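Local coordinates for sarcoplasmic calcium-binding proteins II, V, VI, and VII (PDB 2SAS), which binds calcium ions through EF-hands and seems to be more abundant in fast-contracting muscles, though its role there is not established, at residues I26-K39 with Y51-L65. Numbering follows the deposited sequence.
With CA (calcium ion), chain B.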
loop_
_atom_site.group_PDB
_atom_site.type_symbol
_atom_site.label_atom_id
_atom_site.label_comp_id
_atom_site.label_asym_id
_atom_site.label_seq_id
_atom_site.Cartn_x
_atom_site.Cartn_y
_atom_site.Cartn_z
ATOM N N ILE A 26 8.433 -15.160 -5.317
ATOM C CA ILE A 26 7.403 -15.665 -6.189
ATOM C C ILE A 26 7.753 -17.196 -6.258
ATOM O O ILE A 26 8.928 -17.473 -6.515
ATOM C CB ILE A 26 7.312 -15.140 -7.653
ATOM C CG1 ILE A 26 7.451 -13.611 -7.806
ATOM C CG2 ILE A 26 5.930 -15.560 -8.253
ATOM C CD1 ILE A 26 6.645 -12.782 -6.787
ATOM N N GLN A 27 6.769 -18.030 -6.074
ATOM C CA GLN A 27 6.978 -19.503 -6.120
ATOM C C GLN A 27 5.648 -20.148 -6.467
ATOM O O GLN A 27 4.712 -19.356 -6.229
ATOM C CB GLN A 27 7.341 -19.999 -4.698
ATOM C CG GLN A 27 8.705 -19.468 -4.263
ATOM C CD GLN A 27 8.961 -19.940 -2.847
ATOM O OE1 GLN A 27 9.044 -19.126 -1.918
ATOM N NE2 GLN A 27 9.087 -21.237 -2.787
ATOM N N ASP A 28 5.572 -21.371 -6.923
ATOM C CA ASP A 28 4.285 -22.009 -7.218
ATOM C C ASP A 28 3.280 -21.770 -6.093
ATOM O O ASP A 28 2.113 -21.517 -6.371
ATOM C CB ASP A 28 4.379 -23.513 -7.525
ATOM C CG ASP A 28 3.054 -24.238 -7.646
ATOM O OD1 ASP A 28 2.282 -24.108 -8.620
ATOM O OD2 ASP A 28 2.719 -25.014 -6.698
ATOM N N ASN A 29 3.681 -21.821 -4.840
ATOM C CA ASN A 29 2.724 -21.638 -3.763
ATOM C C ASN A 29 1.959 -20.315 -3.859
ATOM O O ASN A 29 0.835 -20.245 -3.289
ATOM C CB ASN A 29 3.301 -21.929 -2.403
ATOM C CG ASN A 29 4.269 -20.898 -1.853
ATOM O OD1 ASN A 29 4.886 -20.147 -2.610
ATOM N ND2 ASN A 29 4.385 -20.847 -0.527
ATOM N N ASP A 30 2.537 -19.315 -4.445
ATOM C CA ASP A 30 1.909 -17.987 -4.612
ATOM C C ASP A 30 0.712 -18.205 -5.589
ATOM O O ASP A 30 -0.375 -17.719 -5.275
ATOM C CB ASP A 30 2.901 -16.977 -5.161
ATOM C CG ASP A 30 3.875 -16.543 -4.092
ATOM O OD1 ASP A 30 3.418 -16.171 -3.001
ATOM O OD2 ASP A 30 5.089 -16.630 -4.374
ATOM N N PHE A 31 0.986 -18.916 -6.640
ATOM C CA PHE A 31 -0.005 -19.283 -7.656
ATOM C C PHE A 31 -1.092 -20.188 -7.072
ATOM O O PHE A 31 -2.284 -20.085 -7.447
ATOM C CB PHE A 31 0.708 -19.864 -8.900
ATOM C CG PHE A 31 1.549 -18.833 -9.617
ATOM C CD1 PHE A 31 2.778 -18.434 -9.127
ATOM C CD2 PHE A 31 1.030 -18.171 -10.738
ATOM C CE1 PHE A 31 3.528 -17.432 -9.732
ATOM C CE2 PHE A 31 1.755 -17.162 -11.393
ATOM C CZ PHE A 31 3.009 -16.821 -10.876
ATOM N N GLU A 32 -0.771 -21.100 -6.158
ATOM C CA GLU A 32 -1.779 -21.962 -5.517
ATOM C C GLU A 32 -2.709 -21.043 -4.704
ATOM O O GLU A 32 -3.924 -21.271 -4.576
ATOM C CB GLU A 32 -1.211 -23.052 -4.626
ATOM C CG GLU A 32 -0.336 -24.200 -5.197
ATOM C CD GLU A 32 0.486 -24.944 -4.167
ATOM O OE1 GLU A 32 1.129 -24.381 -3.290
ATOM O OE2 GLU A 32 0.475 -26.198 -4.246
ATOM N N ASP A 33 -2.173 -19.966 -4.159
ATOM C CA ASP A 33 -2.890 -18.967 -3.357
ATOM C C ASP A 33 -3.857 -18.152 -4.221
ATOM O O ASP A 33 -4.854 -17.551 -3.779
ATOM C CB ASP A 33 -1.931 -18.001 -2.667
ATOM C CG ASP A 33 -1.306 -18.428 -1.380
ATOM O OD1 ASP A 33 -1.187 -19.661 -1.192
ATOM O OD2 ASP A 33 -0.867 -17.574 -0.568
ATOM N N MET A 34 -3.554 -18.080 -5.500
ATOM C CA MET A 34 -4.454 -17.341 -6.418
ATOM C C MET A 34 -5.724 -18.194 -6.576
ATOM O O MET A 34 -6.868 -17.687 -6.571
ATOM C CB MET A 34 -3.672 -17.094 -7.659
ATOM C CG MET A 34 -2.645 -16.011 -7.383
ATOM S SD MET A 34 -1.817 -15.763 -8.994
ATOM C CE MET A 34 -0.215 -15.182 -8.421
ATOM N N MET A 35 -5.497 -19.483 -6.716
ATOM C CA MET A 35 -6.471 -20.545 -6.891
ATOM C C MET A 35 -7.339 -20.652 -5.660
ATOM O O MET A 35 -8.571 -20.710 -5.753
ATOM C CB MET A 35 -5.815 -21.891 -7.201
ATOM C CG MET A 35 -5.530 -22.024 -8.662
ATOM S SD MET A 35 -7.066 -21.847 -9.628
ATOM C CE MET A 35 -7.948 -23.284 -8.929
ATOM N N THR A 36 -6.684 -20.669 -4.515
ATOM C CA THR A 36 -7.412 -20.648 -3.247
ATOM C C THR A 36 -8.316 -19.417 -3.227
ATOM O O THR A 36 -9.439 -19.532 -2.781
ATOM C CB THR A 36 -6.503 -20.605 -1.969
ATOM O OG1 THR A 36 -5.721 -21.803 -2.042
ATOM C CG2 THR A 36 -7.333 -20.488 -0.668
ATOM N N ARG A 37 -7.832 -18.284 -3.625
ATOM C CA ARG A 37 -8.603 -16.997 -3.624
ATOM C C ARG A 37 -9.861 -17.215 -4.498
ATOM O O ARG A 37 -10.977 -16.973 -4.020
ATOM C CB ARG A 37 -7.815 -15.881 -4.221
ATOM C CG ARG A 37 -7.463 -14.620 -3.492
ATOM C CD ARG A 37 -6.011 -14.299 -3.799
ATOM N NE ARG A 37 -5.620 -12.955 -3.647
ATOM C CZ ARG A 37 -5.520 -12.165 -2.579
ATOM N NH1 ARG A 37 -5.915 -12.547 -1.364
ATOM N NH2 ARG A 37 -5.034 -10.913 -2.719
ATOM N N TYR A 38 -9.574 -17.699 -5.700
ATOM C CA TYR A 38 -10.547 -17.985 -6.744
ATOM C C TYR A 38 -11.703 -18.868 -6.308
ATOM O O TYR A 38 -12.871 -18.555 -6.597
ATOM C CB TYR A 38 -9.889 -18.568 -7.978
ATOM C CG TYR A 38 -10.593 -18.466 -9.310
ATOM C CD1 TYR A 38 -10.946 -17.242 -9.890
ATOM C CD2 TYR A 38 -10.902 -19.611 -10.032
ATOM C CE1 TYR A 38 -11.546 -17.172 -11.138
ATOM C CE2 TYR A 38 -11.476 -19.565 -11.281
ATOM C CZ TYR A 38 -11.815 -18.336 -11.837
ATOM O OH TYR A 38 -12.448 -18.284 -13.070
ATOM N N LYS A 39 -11.352 -20.009 -5.742
ATOM C CA LYS A 39 -12.357 -20.981 -5.259
ATOM C C LYS A 39 -13.050 -20.338 -4.034
ATOM O O LYS A 39 -14.271 -20.443 -3.943
ATOM C CB LYS A 39 -11.753 -22.296 -4.864
ATOM C CG LYS A 39 -10.797 -22.962 -5.870
ATOM C CD LYS A 39 -9.804 -23.836 -5.061
ATOM C CE LYS A 39 -9.927 -25.276 -5.498
ATOM N NZ LYS A 39 -10.101 -26.132 -4.254
ATOM N N TYR A 51 -12.259 -24.566 -12.734
ATOM C CA TYR A 51 -11.105 -24.393 -11.837
ATOM C C TYR A 51 -9.868 -25.029 -12.438
ATOM O O TYR A 51 -8.759 -24.524 -12.358
ATOM C CB TYR A 51 -11.444 -24.937 -10.490
ATOM C CG TYR A 51 -12.409 -24.032 -9.746
ATOM C CD1 TYR A 51 -12.013 -22.744 -9.367
ATOM C CD2 TYR A 51 -13.700 -24.436 -9.470
ATOM C CE1 TYR A 51 -12.860 -21.892 -8.685
ATOM C CE2 TYR A 51 -14.559 -23.583 -8.770
ATOM C CZ TYR A 51 -14.147 -22.343 -8.349
ATOM O OH TYR A 51 -15.011 -21.546 -7.649
ATOM N N LYS A 52 -10.144 -26.172 -13.104
ATOM C CA LYS A 52 -9.057 -26.898 -13.765
ATOM C C LYS A 52 -8.451 -26.057 -14.861
ATOM O O LYS A 52 -7.204 -25.921 -14.921
ATOM C CB LYS A 52 -9.499 -28.291 -14.192
ATOM C CG LYS A 52 -9.504 -29.219 -12.944
ATOM C CD LYS A 52 -9.870 -30.634 -13.411
ATOM C CE LYS A 52 -10.102 -31.499 -12.161
ATOM N NZ LYS A 52 -10.285 -32.919 -12.559
ATOM N N SER A 53 -9.290 -25.436 -15.672
ATOM C CA SER A 53 -8.749 -24.597 -16.763
ATOM C C SER A 53 -7.924 -23.466 -16.187
ATOM O O SER A 53 -6.830 -23.189 -16.671
ATOM C CB SER A 53 -9.867 -24.046 -17.629
ATOM O OG SER A 53 -10.827 -25.073 -17.784
ATOM N N MET A 54 -8.504 -22.824 -15.199
ATOM C CA MET A 54 -7.861 -21.679 -14.514
ATOM C C MET A 54 -6.465 -22.066 -14.011
ATOM O O MET A 54 -5.461 -21.354 -14.097
ATOM C CB MET A 54 -8.795 -21.196 -13.426
ATOM C CG MET A 54 -8.149 -20.174 -12.549
ATOM S SD MET A 54 -7.638 -18.750 -13.531
ATOM C CE MET A 54 -9.179 -18.196 -14.289
ATOM N N GLN A 55 -6.401 -23.248 -13.470
ATOM C CA GLN A 55 -5.163 -23.807 -12.915
ATOM C C GLN A 55 -4.098 -23.993 -13.998
ATOM O O GLN A 55 -2.969 -23.573 -13.737
ATOM C CB GLN A 55 -5.442 -25.130 -12.190
ATOM C CG GLN A 55 -4.288 -25.394 -11.231
ATOM C CD GLN A 55 -4.573 -26.624 -10.421
ATOM O OE1 GLN A 55 -4.725 -26.523 -9.211
ATOM N NE2 GLN A 55 -4.660 -27.717 -11.150
ATOM N N ALA A 56 -4.478 -24.542 -15.144
ATOM C CA ALA A 56 -3.651 -24.777 -16.282
ATOM C C ALA A 56 -3.056 -23.458 -16.794
ATOM O O ALA A 56 -1.851 -23.411 -17.134
ATOM C CB ALA A 56 -4.309 -25.562 -17.373
ATOM N N SER A 57 -3.848 -22.388 -16.787
ATOM C CA SER A 57 -3.308 -21.093 -17.237
ATOM C C SER A 57 -2.366 -20.526 -16.189
ATOM O O SER A 57 -1.459 -19.771 -16.596
ATOM C CB SER A 57 -4.358 -20.091 -17.711
ATOM O OG SER A 57 -5.463 -20.102 -16.860
ATOM N N LEU A 58 -2.528 -20.856 -14.930
ATOM C CA LEU A 58 -1.623 -20.371 -13.865
ATOM C C LEU A 58 -0.300 -21.155 -13.931
ATOM O O LEU A 58 0.821 -20.660 -13.729
ATOM C CB LEU A 58 -2.340 -20.457 -12.512
ATOM C CG LEU A 58 -3.483 -19.456 -12.277
ATOM C CD1 LEU A 58 -4.190 -19.603 -10.953
ATOM C CD2 LEU A 58 -2.896 -18.040 -12.349
ATOM N N GLU A 59 -0.439 -22.459 -14.164
ATOM C CA GLU A 59 0.729 -23.351 -14.262
ATOM C C GLU A 59 1.645 -22.871 -15.386
ATOM O O GLU A 59 2.857 -22.713 -15.253
ATOM C CB GLU A 59 0.238 -24.777 -14.583
ATOM C CG GLU A 59 -0.320 -25.396 -13.298
ATOM C CD GLU A 59 -0.824 -26.789 -13.399
ATOM O OE1 GLU A 59 -1.077 -27.159 -14.548
ATOM O OE2 GLU A 59 -0.988 -27.478 -12.431
ATOM N N ASP A 60 1.006 -22.655 -16.483
ATOM C CA ASP A 60 1.506 -22.154 -17.756
ATOM C C ASP A 60 2.068 -20.745 -17.528
ATOM O O ASP A 60 3.065 -20.317 -18.112
ATOM C CB ASP A 60 0.294 -22.239 -18.675
ATOM C CG ASP A 60 0.454 -22.552 -20.118
ATOM O OD1 ASP A 60 1.411 -22.031 -20.745
ATOM O OD2 ASP A 60 -0.432 -23.325 -20.630
ATOM N N GLU A 61 1.447 -19.971 -16.648
ATOM C CA GLU A 61 1.965 -18.638 -16.336
ATOM C C GLU A 61 3.261 -18.799 -15.522
ATOM O O GLU A 61 4.351 -18.265 -15.953
ATOM C CB GLU A 61 0.972 -17.778 -15.612
ATOM C CG GLU A 61 1.193 -16.280 -15.654
ATOM C CD GLU A 61 0.530 -15.459 -14.597
ATOM O OE1 GLU A 61 -0.646 -15.803 -14.354
ATOM O OE2 GLU A 61 1.114 -14.543 -14.038
ATOM N N TRP A 62 3.238 -19.515 -14.443
ATOM C CA TRP A 62 4.396 -19.754 -13.579
ATOM C C TRP A 62 5.605 -20.265 -14.392
ATOM O O TRP A 62 6.755 -19.846 -14.230
ATOM C CB TRP A 62 4.059 -20.753 -12.480
ATOM C CG TRP A 62 5.192 -21.245 -11.647
ATOM C CD1 TRP A 62 5.545 -22.551 -11.351
ATOM C CD2 TRP A 62 6.179 -20.401 -11.018
ATOM N NE1 TRP A 62 6.645 -22.564 -10.532
ATOM C CE2 TRP A 62 7.061 -21.264 -10.325
ATOM C CE3 TRP A 62 6.355 -19.032 -10.938
ATOM C CZ2 TRP A 62 8.102 -20.749 -9.556
ATOM C CZ3 TRP A 62 7.373 -18.515 -10.202
ATOM C CH2 TRP A 62 8.259 -19.375 -9.521
ATOM N N ARG A 63 5.299 -21.207 -15.270
ATOM C CA ARG A 63 6.273 -21.823 -16.163
ATOM C C ARG A 63 6.968 -20.757 -16.989
ATOM O O ARG A 63 8.199 -20.745 -17.090
ATOM C CB ARG A 63 5.619 -22.857 -17.060
ATOM C CG ARG A 63 6.476 -23.597 -18.049
ATOM C CD ARG A 63 6.242 -25.085 -17.966
ATOM N NE ARG A 63 5.799 -25.494 -16.627
ATOM C CZ ARG A 63 4.563 -25.966 -16.423
ATOM N NH1 ARG A 63 3.699 -26.018 -17.439
ATOM N NH2 ARG A 63 4.174 -26.387 -15.216
ATOM N N ASP A 64 6.213 -19.857 -17.582
ATOM C CA ASP A 64 6.831 -18.804 -18.416
ATOM C C ASP A 64 7.579 -17.817 -17.535
ATOM O O ASP A 64 8.608 -17.295 -18.033
ATOM C CB ASP A 64 5.785 -18.091 -19.260
ATOM C CG ASP A 64 6.363 -17.101 -20.255
ATOM O OD1 ASP A 64 6.516 -15.927 -19.857
ATOM O OD2 ASP A 64 6.627 -17.457 -21.404
ATOM N N LEU A 65 7.092 -17.527 -16.342
ATOM C CA LEU A 65 7.828 -16.568 -15.501
ATOM C C LEU A 65 9.132 -17.241 -15.026
ATOM O O LEU A 65 10.203 -16.626 -15.212
ATOM C CB LEU A 65 6.943 -16.003 -14.422
ATOM C CG LEU A 65 7.574 -15.132 -13.328
ATOM C CD1 LEU A 65 8.062 -13.844 -13.902
ATOM C CD2 LEU A 65 6.513 -14.948 -12.240
HETATM CA CA CA B . 5.717 -15.864 -2.231
#
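The F31 ring is sandwiched: W62 CB sits over the centre of one face, 4.1 Å from the centroid and almost on the ring normal, M34 CE covers the opposite face, and E61 CD and Q27 O lie at the edge. The indole of W62, its CG anti to the backbone N, slides under the start of helix 28-39, with D28 N and Q27 C over one face and W62 CE3 3.5 Å from F31 CE1. I26 CG2 meets W62 CZ3 at 3.8 Å. Cut back to an alanine, W62 would keep its CB over F31, but the missing indole would probably open a gap beneath Q27 and D28 and rob F31 CE1 and I26 CG2 of a neighbour. The E61 carboxylate, turned 80° from the F31 ring, is salt-bridged to R106. Here the exiting helix of the first EF-hand packs nearly antiparallel (155°) on the entering helix of the second, beside the two-stranded sheet (25-26 with 77-78) that links their loops; D30, in the first turn of helix 28-39, binds calcium through OD1 and OD2, with D19, N21, D23 and S25 completing the site. Further along, M35, bent at chi2 and chi3, is a knob among Y51, M54, Q55 and L58, M35 SD lying 3.5 Å from M54 CG. M54 folds its CG and SD over one face of the Y38 ring, a Met-aromatic contact, while Y38 CD2 meets the edge of the Y51 ring, Y51 CE1 at 3.3 Å, with the ring planes 85° apart.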